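PDB 1VI7: IMPACT family member YigZ from Escherichia coli, which is of unknown function but may bind guanyl ribonucleotides and hydrolyse ribonucleoside triphosphates. Local coordinates for residues S6-P10 with V95-T99; I26-A30 with G123-L128. All blocks are in the same frame, centred on the assembly; numbering follows the deposited sequence.

Interaction 1: residues S6-P10 with V95-T99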
ATOM      1  N   SER A   6       3.409 -10.631   8.026  1.00 59.59           N
ATOM      2  CA  SER A   6       3.030  -9.223   8.133  1.00 55.88           C
ATOM      3  C   SER A   6       4.223  -8.359   7.703  1.00 53.96           C
ATOM      4  O   SER A   6       5.327  -8.831   7.486  1.00 52.40           O
ATOM      5  CB  SER A   6       2.567  -8.819   9.512  1.00 53.16           C
ATOM      6  OG  SER A   6       3.664  -8.742  10.401  1.00 51.22           O
ATOM      7  N   TRP A   7       3.932  -7.077   7.616  1.00 52.46           N
ATOM      8  CA  TRP A   7       4.930  -6.102   7.217  1.00 51.01           C
ATOM      9  C   TRP A   7       4.646  -4.739   7.848  1.00 49.19           C
ATOM     10  O   TRP A   7       3.614  -4.589   8.495  1.00 49.38           O
ATOM     11  CB  TRP A   7       4.992  -6.022   5.705  1.00 50.35           C
ATOM     12  CG  TRP A   7       3.758  -5.624   4.975  1.00 47.21           C
ATOM     13  CD1 TRP A   7       3.333  -4.358   4.712  1.00 46.12           C
ATOM     14  CD2 TRP A   7       2.794  -6.495   4.366  1.00 47.10           C
ATOM     15  NE1 TRP A   7       2.173  -4.373   3.994  1.00 45.84           N
ATOM     16  CE2 TRP A   7       1.818  -5.679   3.766  1.00 48.00           C
ATOM     17  CE3 TRP A   7       2.664  -7.886   4.283  1.00 44.84           C
ATOM     18  CZ2 TRP A   7       0.712  -6.197   3.077  1.00 48.71           C
ATOM     19  CZ3 TRP A   7       1.571  -8.390   3.602  1.00 45.85           C
ATOM     20  CH2 TRP A   7       0.611  -7.568   3.010  1.00 46.44           C
ATOM     21  N   LEU A   8       5.550  -3.783   7.651  1.00 46.16           N
ATOM     22  CA  LEU A   8       5.364  -2.457   8.204  1.00 43.57           C
ATOM     23  C   LEU A   8       4.910  -1.517   7.092  1.00 42.27           C
ATOM     24  O   LEU A   8       5.130  -1.865   5.927  1.00 42.41           O
ATOM     25  CB  LEU A   8       6.642  -1.906   8.831  1.00 44.46           C
ATOM     26  CG  LEU A   8       7.328  -2.711   9.928  1.00 43.60           C
ATOM     27  CD1 LEU A   8       8.628  -2.057  10.353  1.00 42.24           C
ATOM     28  CD2 LEU A   8       6.431  -2.909  11.135  1.00 43.76           C
ATOM     29  N   ILE A   9       4.113  -0.513   7.431  1.00 39.51           N
ATOM     30  CA  ILE A   9       3.675   0.472   6.433  1.00 36.89           C
ATOM     31  C   ILE A   9       3.754   1.852   7.072  1.00 35.96           C
ATOM     32  O   ILE A   9       3.959   1.942   8.301  1.00 36.38           O
ATOM     33  CB  ILE A   9       2.268   0.181   5.925  1.00 38.70           C
ATOM     34  CG1 ILE A   9       1.223   0.156   7.050  1.00 35.25           C
ATOM     35  CG2 ILE A   9       2.168  -1.153   5.166  1.00 40.33           C
ATOM     36  CD1 ILE A   9       0.486   1.448   7.236  1.00 29.13           C
ATOM     37  N   PRO A  10       3.577   2.921   6.302  1.00 33.18           N
ATOM     38  CA  PRO A  10       3.641   4.256   6.848  1.00 32.54           C
ATOM     39  C   PRO A  10       2.442   4.608   7.716  1.00 33.65           C
ATOM     40  O   PRO A  10       1.299   4.626   7.239  1.00 34.29           O
ATOM     41  CB  PRO A  10       3.696   5.158   5.616  1.00 30.84           C
ATOM     42  CG  PRO A  10       3.924   4.310   4.463  1.00 29.61           C
ATOM     43  CD  PRO A  10       3.519   2.916   4.838  1.00 31.11           C
ATOM     44  N   VAL A  95       9.491  -1.524   3.743  1.00 36.71           N
ATOM     45  CA  VAL A  95       8.223  -0.939   4.138  1.00 37.33           C
ATOM     46  C   VAL A  95       7.262  -1.091   2.951  1.00 38.70           C
ATOM     47  O   VAL A  95       7.525  -0.569   1.861  1.00 37.82           O
ATOM     48  CB  VAL A  95       8.371   0.540   4.519  1.00 32.97           C
ATOM     49  CG1 VAL A  95       7.042   1.244   4.676  1.00 28.89           C
ATOM     50  CG2 VAL A  95       9.235   0.676   5.761  1.00 31.62           C
ATOM     51  N   GLY A  96       6.169  -1.805   3.206  1.00 38.52           N
ATOM     52  CA  GLY A  96       5.179  -2.023   2.163  1.00 39.01           C
ATOM     53  C   GLY A  96       4.236  -0.855   1.991  1.00 39.16           C
ATOM     54  O   GLY A  96       4.183   0.073   2.799  1.00 39.08           O
ATOM     55  N   GLU A  97       3.558  -0.782   0.827  1.00 37.78           N
ATOM     56  CA  GLU A  97       2.482   0.179   0.687  1.00 37.23           C
ATOM     57  C   GLU A  97       2.889   1.622   0.853  1.00 37.75           C
ATOM     58  O   GLU A  97       2.199   2.411   1.521  1.00 38.16           O
ATOM     59  CB  GLU A  97       1.400  -0.122   1.750  1.00 35.90           C
ATOM     60  CG  GLU A  97       0.837  -1.518   1.756  1.00 31.89           C
ATOM     61  CD  GLU A  97      -0.297  -1.729   2.734  1.00 30.84           C
ATOM     62  OE1 GLU A  97      -0.629  -2.908   2.969  1.00 26.19           O
ATOM     63  OE2 GLU A  97      -0.820  -0.728   3.284  1.00 33.94           O
ATOM     64  N   ILE A  98       3.896   2.067   0.111  1.00 38.35           N
ATOM     65  CA  ILE A  98       4.330   3.468   0.216  1.00 35.95           C
ATOM     66  C   ILE A  98       4.694   4.000  -1.161  1.00 36.78           C
ATOM     67  O   ILE A  98       5.244   3.258  -1.965  1.00 38.12           O
ATOM     68  CB  ILE A  98       5.529   3.572   1.172  1.00 27.52           C
ATOM     69  CG1 ILE A  98       6.145   4.955   1.201  1.00 27.57           C
ATOM     70  CG2 ILE A  98       6.549   2.520   0.817  1.00 25.01           C
ATOM     71  CD1 ILE A  98       7.159   5.186   2.305  1.00 29.24           C
ATOM     72  N   THR A  99       4.581   5.298  -1.338  1.00 36.85           N
ATOM     73  CA  THR A  99       4.854   5.953  -2.602  1.00 38.14           C
ATOM     74  C   THR A  99       5.671   7.201  -2.339  1.00 38.69           C
ATOM     75  O   THR A  99       5.534   7.752  -1.244  1.00 38.26           O
ATOM     76  CB  THR A  99       3.492   6.302  -3.252  1.00 40.11           C
ATOM     77  OG1 THR A  99       2.916   5.100  -3.793  1.00 39.01           O
ATOM     78  CG2 THR A  99       3.613   7.336  -4.339  1.00 39.34           C
TER

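Interaction 2: residues I26-A30 with G123-L128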
ATOM      1  N   ILE A  26      11.884  18.757  -3.071  1.00 44.60           N
ATOM      2  CA  ILE A  26      10.986  18.450  -2.007  1.00 42.09           C
ATOM      3  C   ILE A  26      10.363  17.065  -2.144  1.00 41.27           C
ATOM      4  O   ILE A  26       9.386  16.866  -2.839  1.00 39.35           O
ATOM      5  CB  ILE A  26       9.835  19.467  -1.873  1.00 44.54           C
ATOM      6  N   THR A  27      10.910  16.139  -1.353  1.00 41.67           N
ATOM      7  CA  THR A  27      10.454  14.768  -1.286  1.00 40.10           C
ATOM      8  C   THR A  27       9.245  14.652  -0.374  1.00 41.36           C
ATOM      9  O   THR A  27       9.243  15.310   0.672  1.00 42.98           O
ATOM     10  CB  THR A  27      11.543  13.838  -0.700  1.00 34.98           C
ATOM     11  OG1 THR A  27      12.770  14.157  -1.373  1.00 33.91           O
ATOM     12  CG2 THR A  27      11.169  12.380  -0.970  1.00 30.97           C
ATOM     13  N   MET A  28       8.256  13.894  -0.787  1.00 40.78           N
ATOM     14  CA  MET A  28       7.040  13.708  -0.015  1.00 40.66           C
ATOM     15  C   MET A  28       6.634  12.236  -0.069  1.00 41.17           C
ATOM     16  O   MET A  28       6.564  11.618  -1.121  1.00 40.74           O
ATOM     17  CB  MET A  28       5.923  14.610  -0.548  1.00 41.27           C
ATOM     18  CG  MET A  28       6.235  16.105  -0.445  1.00 42.20           C
ATOM     19  SD  MET A  28       5.044  17.153  -1.318  1.00 43.24           S
ATOM     20  CE  MET A  28       3.521  16.559  -0.561  1.00 41.41           C
ATOM     21  N   LEU A  29       6.634  11.606   1.093  1.00 42.37           N
ATOM     22  CA  LEU A  29       6.247  10.217   1.302  1.00 40.92           C
ATOM     23  C   LEU A  29       4.800  10.185   1.826  1.00 40.91           C
ATOM     24  O   LEU A  29       4.333  11.265   2.227  1.00 40.90           O
ATOM     25  CB  LEU A  29       7.138   9.588   2.398  1.00 36.91           C
ATOM     26  CG  LEU A  29       8.392   8.878   1.941  1.00 35.49           C
ATOM     27  CD1 LEU A  29       9.218   9.779   1.051  1.00 33.07           C
ATOM     28  CD2 LEU A  29       9.221   8.349   3.103  1.00 35.00           C
ATOM     29  N   ALA A  30       4.186   9.023   1.904  1.00 40.37           N
ATOM     30  CA  ALA A  30       2.816   8.885   2.365  1.00 41.54           C
ATOM     31  C   ALA A  30       2.322   7.454   2.236  1.00 43.73           C
ATOM     32  O   ALA A  30       2.836   6.731   1.390  1.00 44.22           O
ATOM     33  CB  ALA A  30       1.924   9.756   1.448  1.00 42.42           C
ATOM     34  N   GLY A 123      17.075  11.980  -1.749  1.00 34.74           N
ATOM     35  CA  GLY A 123      15.883  12.658  -1.273  1.00 33.56           C
ATOM     36  C   GLY A 123      14.966  11.641  -0.602  1.00 33.94           C
ATOM     37  O   GLY A 123      14.618  11.828   0.570  1.00 34.49           O
ATOM     38  N   VAL A 124      14.741  10.506  -1.274  1.00 32.53           N
ATOM     39  CA  VAL A 124      13.890   9.476  -0.665  1.00 32.89           C
ATOM     40  C   VAL A 124      14.587   8.892   0.559  1.00 34.27           C
ATOM     41  O   VAL A 124      13.948   8.718   1.619  1.00 35.73           O
ATOM     42  CB  VAL A 124      13.443   8.416  -1.651  1.00 27.23           C
ATOM     43  CG1 VAL A 124      12.525   7.366  -1.066  1.00 24.08           C
ATOM     44  CG2 VAL A 124      12.720   9.115  -2.798  1.00 30.26           C
ATOM     45  N   ASN A 125      15.918   8.890   0.523  1.00 31.76           N
ATOM     46  CA  ASN A 125      16.679   8.423   1.658  1.00 31.47           C
ATOM     47  C   ASN A 125      16.484   9.265   2.913  1.00 31.03           C
ATOM     48  O   ASN A 125      16.385   8.712   4.012  1.00 30.47           O
ATOM     49  CB  ASN A 125      18.180   8.410   1.276  1.00 29.27           C
ATOM     50  CG  ASN A 125      18.980   7.722   2.376  1.00 24.59           C
ATOM     51  OD1 ASN A 125      19.298   8.379   3.367  1.00 23.23           O
ATOM     52  ND2 ASN A 125      19.171   6.428   2.213  1.00 19.58           N
ATOM     53  N   GLN A 126      16.459  10.580   2.797  1.00 30.35           N
ATOM     54  CA  GLN A 126      16.367  11.453   3.949  1.00 31.58           C
ATOM     55  C   GLN A 126      15.002  11.360   4.622  1.00 32.44           C
ATOM     56  O   GLN A 126      14.862  11.378   5.836  1.00 31.93           O
ATOM     57  CB  GLN A 126      16.624  12.907   3.545  1.00 32.33           C
ATOM     58  CG  GLN A 126      18.045  13.201   3.110  1.00 36.64           C
ATOM     59  CD  GLN A 126      19.041  12.651   4.122  1.00 40.75           C
ATOM     60  OE1 GLN A 126      19.978  11.961   3.717  1.00 42.72           O
ATOM     61  NE2 GLN A 126      18.715  12.831   5.399  1.00 41.76           N
ATOM     62  N   ALA A 127      13.987  11.359   3.758  1.00 33.03           N
ATOM     63  CA  ALA A 127      12.586  11.325   4.137  1.00 30.87           C
ATOM     64  C   ALA A 127      12.316  10.061   4.961  1.00 30.28           C
ATOM     65  O   ALA A 127      11.659  10.050   5.985  1.00 26.84           O
ATOM     66  CB  ALA A 127      11.730  11.269   2.876  1.00 30.02           C
ATOM     67  N   LEU A 128      12.921   8.992   4.430  1.00 30.15           N
ATOM     68  CA  LEU A 128      12.862   7.672   5.003  1.00 28.49           C
ATOM     69  C   LEU A 128      13.404   7.637   6.399  1.00 29.19           C
ATOM     70  O   LEU A 128      12.818   6.945   7.238  1.00 30.63           O
ATOM     71  CB  LEU A 128      13.462   6.624   4.089  1.00 25.16           C
ATOM     72  CG  LEU A 128      12.610   6.331   2.842  1.00 27.27           C
ATOM     73  CD1 LEU A 128      13.373   5.473   1.873  1.00 28.72           C
ATOM     74  CD2 LEU A 128      11.269   5.700   3.227  1.00 27.65           C
TER

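Interaction 1: residues S6-P10 with V95-T99
This contact docks a small two-stranded antiparallel sheet, through its strand 7-10, onto the turn between helix 84-93 and strand 98-105 of the five-stranded antiparallel sheet. That larger sheet belongs to the UPF0029 domain, which probably has an S5-like fold. Strand 7-10 pairs with strand 133-136, not with residues 95-99. One backbone hydrogen bond joins the two segments: G96 N donates to L8 O at 2.9 Å. The next residue, I9, makes its backbone hydrogen bonds with Q134. The two edges of strand 7-10 therefore have different partners.

The side-chain donor is W7 NE1. It reaches E97 OE1 at 3.3 Å in a weak hydrogen bond near the plane of the indole. The position of E97 OE1 is less certain, and its ion pair with K136 is long and weak. The stronger partner of this carboxylate lies in the main sheet, where E97 OE2 is hydrogen-bonded to H31.

The backbone of E97 has a positive phi, 61°, in the left-handed region. It sits in the turn just before strand 98-105 and is hydrogen-bonded to T32. G96 lies beside the indole, with its CA 3.9 Å from W7 CD1. A CB at G96 would clash with that ring.

P10 has no amide hydrogen to donate and meets the turn through its ring. I9 CG2 lies 3.3 Å from G96 O and 3.5 Å from E97 CD. V95 CG1 is 3.9 Å from both I9 CA and P10 CD. Further along, P10 CG packs on I98 CB at 3.7 Å.

Interaction 2: residues I26-A30 with G123-L128
Strand 26-30 and the last turns of helix 113-128 form a helix-on-sheet layer contact in an alpha+beta domain, where the helix packs on an antiparallel sheet. This is consistent with the S5 clan to which the family belongs. The axes of the two segments approach to 8.1 Å and cross at -52°. The contact buries 231 Å², both sides summed.

Apolar contacts dominate. Strand alternation turns T27 and L29 toward the helix and M28 away. L29 CD1 meets A127 CB at 3.4 Å, and L29 CD2 meets L128 CD2 at 3.4 Å. These are tight contacts. T27 adds its methyl group: T27 CG2 is 4.0 Å from A127 CB and 4.1 Å from V124 CG2. A127 thus touches both inward residues of the strand.

Close packing of the T27 side chain on the helix backbone comes next. T27 OG1 stands 3.4 Å from G123 C, and the CA atoms of these two residues are 5.8 Å apart. A side chain at G123 would collide with T27 OG1, so glycine allows the close approach here.

No hydrogen bond crosses the interface. The helix bonds within itself, while the strand bonds to its neighbours in the sheet. In the helix, L128 N donates to V124 O at 3.0 Å and A127 N to G123 O at 3.3 Å. In the strand, T27 and L29 bond to V16 and V14 of strand 14-20, and M28 to V101 of strand 98-105.

The helix lies over several elements at once. A127 reaches V16 of strand 14-20, V124 reaches A100 of strand 98-105, and V124 and L128 also touch helix 84-93.

In the fold
Both interactions meet on the same antiparallel sheet, where strands 23-31 and 98-105 are neighbours. Their centres are 14 Å apart, yet they touch. I98 is the main joint: its CG1 lies 3.8 Å from A30 O, and its CD1 3.9 Å from L29 CD2 and 4.2 Å from L128 CD2. P10 CG also comes within 4.1 Å of A30 O. The segments alternate along the chain, and the two contacts join the N-terminal strand, the sheet and helix 113-128. H31, the residue after A30, supplies the hydrogen-bond partner of E97 in interaction 1. No active site or ligand pocket is defined in this structure, so neither contact can be assigned to one.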